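Eukaryotic peptide chain release factor GTP-binding subunit (Schizosaccharomyces pombe, PDB 1R5B) is a release factor of the eRF3 type, a translational GTP-binding protein with a P-loop G domain followed by two beta-rich domains. Local coordinates at residues G141-S153 and Y259-N271. Numbering follows the deposited sequence.
Sequences GASQADIGVLVIS and YLDSMTHLERKVN
G141 meets R268 through its carbonyl oxygen, which lies 3.2 Å from R268 CD at the start of the type I turn G141-Q144. Q144 then runs antiparallel to the arginine, its CG against R268 CG at 4.0 Å, while its amide NE2 bonds to the carbonyl of A145 and to Q179 O. That same A145 oxygen rests against E267 CB. D146 joins the helix start to the strand by both its carboxylate and its carbonyl. With CG anti to its own carbonyl carbon (chi1 -67°), the carboxylate faces the first turn of helix 267-270 and takes R268 in a side-on salt bridge: R268 NE donates to D146 OD1 at 3.1 Å, with that oxygen in the guanidinium plane, and R268 NH2 reaches the syn lone pair of D146 OD2 at 2.9 Å. NE is shared with OD2, its bond to OD1 being the straighter. The two planes are 48° apart, so the pairing is twisted. A bend at chi3 brings the NE edge of the guanidinium to this carboxylate. OD1 also accepts the backbone N of R268, and OD2 that of N45; this gathering of donors would be expected to favour the charged form. D146 O receives E267 N at 3.1 Å, nearly straight at 170°, tying the helix start just after its N-cap residue, L266, to the strand's entry. I147 opens the strand and turns to apolar neighbours: I147 CD1 packs on M263 SD (3.7 Å), CG1 lies alongside L266 CD2, and CG2 faces L260 CD1. Strand 147-153 runs in the mixed sheet of the P-loop G domain between parallel strands 42-50 and 184-189, and the link from helix 256-262 to helix 267-270 packs against its N-terminal end, with F123 of strand 121-125 touching both I147 and L260.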
ATOM      1  N   GLY A 141       1.698 -12.281   8.515  1.00 49.38           N
ATOM      2  CA  GLY A 141       2.880 -11.801   9.201  1.00 49.38           C
ATOM      3  C   GLY A 141       4.002 -11.562   8.216  1.00 49.28           C
ATOM      4  O   GLY A 141       3.753 -11.059   7.121  1.00 49.31           O
ATOM      5  N   ALA A 142       5.231 -11.926   8.612  1.00 49.12           N
ATOM      6  CA  ALA A 142       6.442 -11.747   7.778  1.00 48.59           C
ATOM      7  C   ALA A 142       6.612 -12.815   6.661  1.00 47.98           C
ATOM      8  O   ALA A 142       7.572 -12.746   5.871  1.00 48.37           O
ATOM      9  CB  ALA A 142       7.696 -11.703   8.673  1.00 48.59           C
ATOM     10  N   SER A 143       5.704 -13.801   6.620  1.00 46.68           N
ATOM     11  CA  SER A 143       5.610 -14.773   5.519  1.00 45.18           C
ATOM     12  C   SER A 143       4.159 -14.891   5.003  1.00 43.49           C
ATOM     13  O   SER A 143       3.788 -15.919   4.404  1.00 43.56           O
ATOM     14  CB  SER A 143       6.115 -16.153   5.966  1.00 45.29           C
ATOM     15  OG  SER A 143       7.433 -16.101   6.483  1.00 45.94           O
ATOM     16  N   GLN A 144       3.344 -13.858   5.255  1.00 40.95           N
ATOM     17  CA  GLN A 144       2.024 -13.726   4.635  1.00 38.68           C
ATOM     18  C   GLN A 144       2.190 -12.782   3.461  1.00 36.53           C
ATOM     19  O   GLN A 144       2.674 -11.664   3.600  1.00 36.34           O
ATOM     20  CB  GLN A 144       0.992 -13.197   5.636  1.00 38.82           C
ATOM     21  CG  GLN A 144      -0.424 -12.954   5.097  1.00 39.59           C
ATOM     22  CD  GLN A 144      -1.044 -14.166   4.382  1.00 40.99           C
ATOM     23  OE1 GLN A 144      -1.242 -15.223   5.008  1.00 42.50           O
ATOM     24  NE2 GLN A 144      -1.376 -14.007   3.081  1.00 38.16           N
ATOM     25  N   ALA A 145       1.818 -13.252   2.289  1.00 34.40           N
ATOM     26  CA  ALA A 145       1.940 -12.461   1.072  1.00 33.17           C
ATOM     27  C   ALA A 145       0.897 -11.346   1.020  1.00 31.92           C
ATOM     28  O   ALA A 145      -0.207 -11.514   1.491  1.00 30.94           O
ATOM     29  CB  ALA A 145       1.791 -13.360  -0.137  1.00 32.69           C
ATOM     30  N   ASP A 146       1.276 -10.205   0.464  1.00 31.21           N
ATOM     31  CA  ASP A 146       0.329  -9.153   0.123  1.00 30.85           C
ATOM     32  C   ASP A 146      -0.239  -9.363  -1.268  1.00 30.66           C
ATOM     33  O   ASP A 146      -1.390  -9.029  -1.521  1.00 31.55           O
ATOM     34  CB  ASP A 146       0.995  -7.782   0.161  1.00 30.60           C
ATOM     35  CG  ASP A 146       1.411  -7.375   1.553  1.00 29.97           C
ATOM     36  OD1 ASP A 146       0.561  -7.355   2.458  1.00 29.92           O
ATOM     37  OD2 ASP A 146       2.576  -7.067   1.838  1.00 26.91           O
ATOM     38  N   ILE A 147       0.579  -9.898  -2.163  1.00 30.43           N
ATOM     39  CA  ILE A 147       0.237 -10.037  -3.568  1.00 30.81           C
ATOM     40  C   ILE A 147       0.644 -11.429  -4.039  1.00 31.13           C
ATOM     41  O   ILE A 147       1.737 -11.881  -3.749  1.00 31.82           O
ATOM     42  CB  ILE A 147       0.990  -8.992  -4.407  1.00 30.85           C
ATOM     43  CG1 ILE A 147       0.610  -7.559  -4.010  1.00 31.60           C
ATOM     44  CG2 ILE A 147       0.724  -9.204  -5.890  1.00 32.00           C
ATOM     45  CD1 ILE A 147       1.648  -6.514  -4.458  1.00 30.85           C
ATOM     46  N   GLY A 148      -0.243 -12.109  -4.743  1.00 31.45           N
ATOM     47  CA  GLY A 148       0.039 -13.395  -5.347  1.00 31.63           C
ATOM     48  C   GLY A 148      -0.030 -13.220  -6.845  1.00 31.92           C
ATOM     49  O   GLY A 148      -0.987 -12.641  -7.348  1.00 31.88           O
ATOM     50  N   VAL A 149       1.009 -13.658  -7.545  1.00 31.96           N
ATOM     51  CA  VAL A 149       1.061 -13.565  -8.996  1.00 32.59           C
ATOM     52  C   VAL A 149       1.121 -14.981  -9.558  1.00 32.58           C
ATOM     53  O   VAL A 149       2.096 -15.701  -9.321  1.00 32.89           O
ATOM     54  CB  VAL A 149       2.281 -12.776  -9.484  1.00 32.54           C
ATOM     55  CG1 VAL A 149       2.265 -12.678 -11.016  1.00 33.24           C
ATOM     56  CG2 VAL A 149       2.311 -11.367  -8.874  1.00 32.89           C
ATOM     57  N   LEU A 150       0.061 -15.403 -10.242  1.00 32.23           N
ATOM     58  CA  LEU A 150       0.048 -16.708 -10.906  1.00 32.25           C
ATOM     59  C   LEU A 150       0.564 -16.505 -12.327  1.00 32.15           C
ATOM     60  O   LEU A 150      -0.029 -15.753 -13.088  1.00 31.99           O
ATOM     61  CB  LEU A 150      -1.368 -17.300 -10.906  1.00 32.05           C
ATOM     62  CG  LEU A 150      -1.604 -18.608 -11.659  1.00 31.70           C
ATOM     63  CD1 LEU A 150      -0.813 -19.731 -11.040  1.00 32.00           C
ATOM     64  CD2 LEU A 150      -3.090 -18.954 -11.657  1.00 31.40           C
ATOM     65  N   VAL A 151       1.678 -17.151 -12.673  1.00 32.33           N
ATOM     66  CA  VAL A 151       2.285 -17.006 -14.003  1.00 32.20           C
ATOM     67  C   VAL A 151       1.890 -18.173 -14.876  1.00 32.07           C
ATOM     68  O   VAL A 151       2.162 -19.320 -14.541  1.00 32.79           O
ATOM     69  CB  VAL A 151       3.813 -16.902 -13.921  1.00 32.17           C
ATOM     70  CG1 VAL A 151       4.395 -16.473 -15.257  1.00 31.96           C
ATOM     71  CG2 VAL A 151       4.217 -15.897 -12.826  1.00 32.67           C
ATOM     72  N   ILE A 152       1.228 -17.872 -15.989  1.00 32.15           N
ATOM     73  CA  ILE A 152       0.717 -18.884 -16.913  1.00 31.93           C
ATOM     74  C   ILE A 152       1.371 -18.723 -18.286  1.00 32.01           C
ATOM     75  O   ILE A 152       1.533 -17.608 -18.766  1.00 32.58           O
ATOM     76  CB  ILE A 152      -0.815 -18.764 -17.050  1.00 31.61           C
ATOM     77  CG1 ILE A 152      -1.513 -18.998 -15.702  1.00 31.51           C
ATOM     78  CG2 ILE A 152      -1.347 -19.752 -18.091  1.00 32.29           C
ATOM     79  CD1 ILE A 152      -1.492 -20.439 -15.202  1.00 31.28           C
ATOM     80  N   SER A 153       1.752 -19.833 -18.908  1.00 31.98           N
ATOM     81  CA  SER A 153       2.298 -19.799 -20.256  1.00 32.08           C
ATOM     82  C   SER A 153       1.173 -19.705 -21.275  1.00 32.41           C
ATOM     83  O   SER A 153       0.192 -20.445 -21.193  1.00 32.39           O
ATOM     84  CB  SER A 153       3.113 -21.053 -20.545  1.00 32.01           C
ATOM     85  OG  SER A 153       3.455 -21.111 -21.918  1.00 31.75           O
ATOM     86  N   TYR A 259       1.182  -1.703 -12.413  1.00 32.09           N
ATOM     87  CA  TYR A 259       0.025  -2.189 -11.681  1.00 31.42           C
ATOM     88  C   TYR A 259       0.383  -2.560 -10.221  1.00 30.81           C
ATOM     89  O   TYR A 259      -0.359  -2.230  -9.298  1.00 30.14           O
ATOM     90  CB  TYR A 259      -0.583  -3.398 -12.403  1.00 31.16           C
ATOM     91  CG  TYR A 259      -1.748  -3.944 -11.658  1.00 31.94           C
ATOM     92  CD1 TYR A 259      -2.994  -3.321 -11.739  1.00 33.16           C
ATOM     93  CD2 TYR A 259      -1.607  -5.040 -10.817  1.00 32.35           C
ATOM     94  CE1 TYR A 259      -4.074  -3.797 -11.024  1.00 33.11           C
ATOM     95  CE2 TYR A 259      -2.692  -5.517 -10.086  1.00 32.58           C
ATOM     96  CZ  TYR A 259      -3.909  -4.888 -10.193  1.00 32.68           C
ATOM     97  OH  TYR A 259      -4.976  -5.349  -9.485  1.00 35.26           O
ATOM     98  N   LEU A 260       1.497  -3.260 -10.029  1.00 30.15           N
ATOM     99  CA  LEU A 260       1.969  -3.637  -8.692  1.00 30.22           C
ATOM    100  C   LEU A 260       2.219  -2.394  -7.818  1.00 30.12           C
ATOM    101  O   LEU A 260       2.001  -2.415  -6.611  1.00 29.29           O
ATOM    102  CB  LEU A 260       3.263  -4.440  -8.795  1.00 30.57           C
ATOM    103  CG  LEU A 260       3.280  -5.969  -8.611  1.00 31.27           C
ATOM    104  CD1 LEU A 260       1.984  -6.621  -8.991  1.00 29.81           C
ATOM    105  CD2 LEU A 260       4.467  -6.579  -9.385  1.00 30.53           C
ATOM    106  N   ASP A 261       2.645  -1.305  -8.453  1.00 29.80           N
ATOM    107  CA  ASP A 261       2.981  -0.089  -7.743  1.00 30.06           C
ATOM    108  C   ASP A 261       1.780   0.611  -7.111  1.00 29.64           C
ATOM    109  O   ASP A 261       1.869   1.064  -5.989  1.00 30.18           O
ATOM    110  CB  ASP A 261       3.709   0.885  -8.675  1.00 30.10           C
ATOM    111  CG  ASP A 261       4.249   2.085  -7.937  1.00 30.75           C
ATOM    112  OD1 ASP A 261       5.144   1.902  -7.095  1.00 32.45           O
ATOM    113  OD2 ASP A 261       3.836   3.246  -8.122  1.00 32.81           O
ATOM    114  N   SER A 262       0.679   0.715  -7.839  1.00 29.54           N
ATOM    115  CA  SER A 262      -0.488   1.480  -7.374  1.00 29.75           C
ATOM    116  C   SER A 262      -1.660   0.593  -6.907  1.00 29.25           C
ATOM    117  O   SER A 262      -2.672   1.099  -6.446  1.00 29.26           O
ATOM    118  CB  SER A 262      -0.958   2.423  -8.485  1.00 29.75           C
ATOM    119  OG  SER A 262      -1.227   1.690  -9.666  1.00 30.23           O
ATOM    120  N   MET A 263      -1.497  -0.722  -7.058  1.00 29.08           N
ATOM    121  CA  MET A 263      -2.376  -1.755  -6.497  1.00 28.61           C
ATOM    122  C   MET A 263      -2.807  -1.417  -5.087  1.00 28.03           C
ATOM    123  O   MET A 263      -2.009  -1.128  -4.223  1.00 27.62           O
ATOM    124  CB  MET A 263      -1.582  -3.055  -6.332  1.00 28.78           C
ATOM    125  CG  MET A 263      -2.036  -4.143  -7.127  1.00 29.19           C
ATOM    126  SD  MET A 263      -1.125  -5.596  -6.731  1.00 22.30           S
ATOM    127  CE  MET A 263      -2.557  -6.554  -6.292  1.00 24.11           C
ATOM    128  N   THR A 264      -4.061  -1.615  -4.832  1.00 27.87           N
ATOM    129  CA  THR A 264      -4.646  -1.218  -3.587  1.00 28.06           C
ATOM    130  C   THR A 264      -4.929  -2.436  -2.674  1.00 27.71           C
ATOM    131  O   THR A 264      -4.836  -2.339  -1.457  1.00 27.48           O
ATOM    132  CB  THR A 264      -5.881  -0.429  -3.964  1.00 27.53           C
ATOM    133  OG1 THR A 264      -5.933   0.751  -3.184  1.00 30.33           O
ATOM    134  CG2 THR A 264      -7.122  -1.157  -3.710  1.00 26.97           C
ATOM    135  N   HIS A 265      -5.225  -3.584  -3.265  1.00 27.11           N
ATOM    136  CA  HIS A 265      -5.533  -4.778  -2.488  1.00 27.07           C
ATOM    137  C   HIS A 265      -4.252  -5.500  -2.067  1.00 26.88           C
ATOM    138  O   HIS A 265      -3.742  -6.302  -2.815  1.00 26.29           O
ATOM    139  CB  HIS A 265      -6.415  -5.699  -3.319  1.00 27.06           C
ATOM    140  CG  HIS A 265      -7.096  -6.770  -2.537  1.00 26.70           C
ATOM    141  ND1 HIS A 265      -6.415  -7.805  -1.928  1.00 28.30           N
ATOM    142  CD2 HIS A 265      -8.407  -6.984  -2.291  1.00 26.30           C
ATOM    143  CE1 HIS A 265      -7.288  -8.607  -1.337  1.00 27.68           C
ATOM    144  NE2 HIS A 265      -8.501  -8.128  -1.541  1.00 26.22           N
ATOM    145  N   LEU A 266      -3.724  -5.162  -0.886  1.00 26.93           N
ATOM    146  CA  LEU A 266      -2.617  -5.888  -0.270  1.00 27.14           C
ATOM    147  C   LEU A 266      -3.154  -6.674   0.945  1.00 26.45           C
ATOM    148  O   LEU A 266      -3.662  -6.084   1.901  1.00 26.32           O
ATOM    149  CB  LEU A 266      -1.520  -4.909   0.174  1.00 27.72           C
ATOM    150  CG  LEU A 266      -0.967  -3.902  -0.846  1.00 28.57           C
ATOM    151  CD1 LEU A 266       0.180  -3.128  -0.268  1.00 29.38           C
ATOM    152  CD2 LEU A 266      -0.512  -4.551  -2.075  1.00 30.68           C
ATOM    153  N   GLU A 267      -3.033  -7.993   0.913  1.00 26.15           N
ATOM    154  CA  GLU A 267      -3.708  -8.849   1.900  1.00 26.66           C
ATOM    155  C   GLU A 267      -3.448  -8.522   3.363  1.00 25.96           C
ATOM    156  O   GLU A 267      -4.382  -8.523   4.128  1.00 25.18           O
ATOM    157  CB  GLU A 267      -3.383 -10.318   1.691  1.00 26.94           C
ATOM    158  CG  GLU A 267      -3.815 -10.896   0.359  1.00 30.10           C
ATOM    159  CD  GLU A 267      -5.320 -10.839   0.111  1.00 32.61           C
ATOM    160  OE1 GLU A 267      -6.119 -10.721   1.065  1.00 34.01           O
ATOM    161  OE2 GLU A 267      -5.682 -10.924  -1.078  1.00 37.69           O
ATOM    162  N   ARG A 268      -2.204  -8.266   3.766  1.00 25.60           N
ATOM    163  CA  ARG A 268      -1.946  -7.952   5.169  1.00 26.01           C
ATOM    164  C   ARG A 268      -2.702  -6.699   5.599  1.00 26.41           C
ATOM    165  O   ARG A 268      -3.258  -6.656   6.693  1.00 25.75           O
ATOM    166  CB  ARG A 268      -0.452  -7.775   5.458  1.00 26.11           C
ATOM    167  CG  ARG A 268       0.350  -9.070   5.352  1.00 26.97           C
ATOM    168  CD  ARG A 268       1.836  -8.934   5.641  1.00 27.13           C
ATOM    169  NE  ARG A 268       2.474  -7.935   4.784  1.00 27.14           N
ATOM    170  CZ  ARG A 268       3.636  -7.354   5.042  1.00 25.67           C
ATOM    171  NH1 ARG A 268       4.321  -7.666   6.127  1.00 26.56           N
ATOM    172  NH2 ARG A 268       4.119  -6.446   4.206  1.00 25.81           N
ATOM    173  N   LYS A 269      -2.705  -5.691   4.728  1.00 27.26           N
ATOM    174  CA  LYS A 269      -3.368  -4.405   4.984  1.00 27.94           C
ATOM    175  C   LYS A 269      -4.895  -4.574   4.967  1.00 28.07           C
ATOM    176  O   LYS A 269      -5.578  -4.000   5.795  1.00 27.96           O
ATOM    177  CB  LYS A 269      -2.947  -3.371   3.933  1.00 28.18           C
ATOM    178  CG  LYS A 269      -2.955  -1.943   4.375  1.00 29.83           C
ATOM    179  CD  LYS A 269      -2.675  -0.981   3.203  1.00 31.42           C
ATOM    180  CE  LYS A 269      -1.195  -0.818   2.892  1.00 30.95           C
ATOM    181  NZ  LYS A 269      -0.984  -0.167   1.536  1.00 30.53           N
ATOM    182  N   VAL A 270      -5.409  -5.373   4.038  1.00 27.79           N
ATOM    183  CA  VAL A 270      -6.848  -5.653   3.971  1.00 28.17           C
ATOM    184  C   VAL A 270      -7.341  -6.370   5.234  1.00 28.52           C
ATOM    185  O   VAL A 270      -8.464  -6.139   5.695  1.00 27.97           O
ATOM    186  CB  VAL A 270      -7.199  -6.538   2.739  1.00 28.05           C
ATOM    187  CG1 VAL A 270      -8.670  -7.033   2.787  1.00 28.34           C
ATOM    188  CG2 VAL A 270      -6.941  -5.784   1.438  1.00 28.00           C
ATOM    189  N   ASN A 271      -6.489  -7.229   5.787  1.00 29.16           N
ATOM    190  CA  ASN A 271      -6.850  -8.107   6.898  1.00 29.78           C
ATOM    191  C   ASN A 271      -6.490  -7.494   8.241  1.00 30.44           C
ATOM    192  O   ASN A 271      -6.758  -8.079   9.287  1.00 30.84           O
ATOM    193  CB  ASN A 271      -6.170  -9.465   6.727  1.00 29.72           C
ATOM    194  CG  ASN A 271      -6.794 -10.281   5.593  1.00 30.59           C
ATOM    195  OD1 ASN A 271      -6.112 -10.744   4.703  1.00 31.42           O
ATOM    196  ND2 ASN A 271      -8.106 -10.451   5.638  1.00 32.39           N
TER
HETATM  197  O   HOH W   1      -3.262  -8.580  -3.808  1.00 46.66           O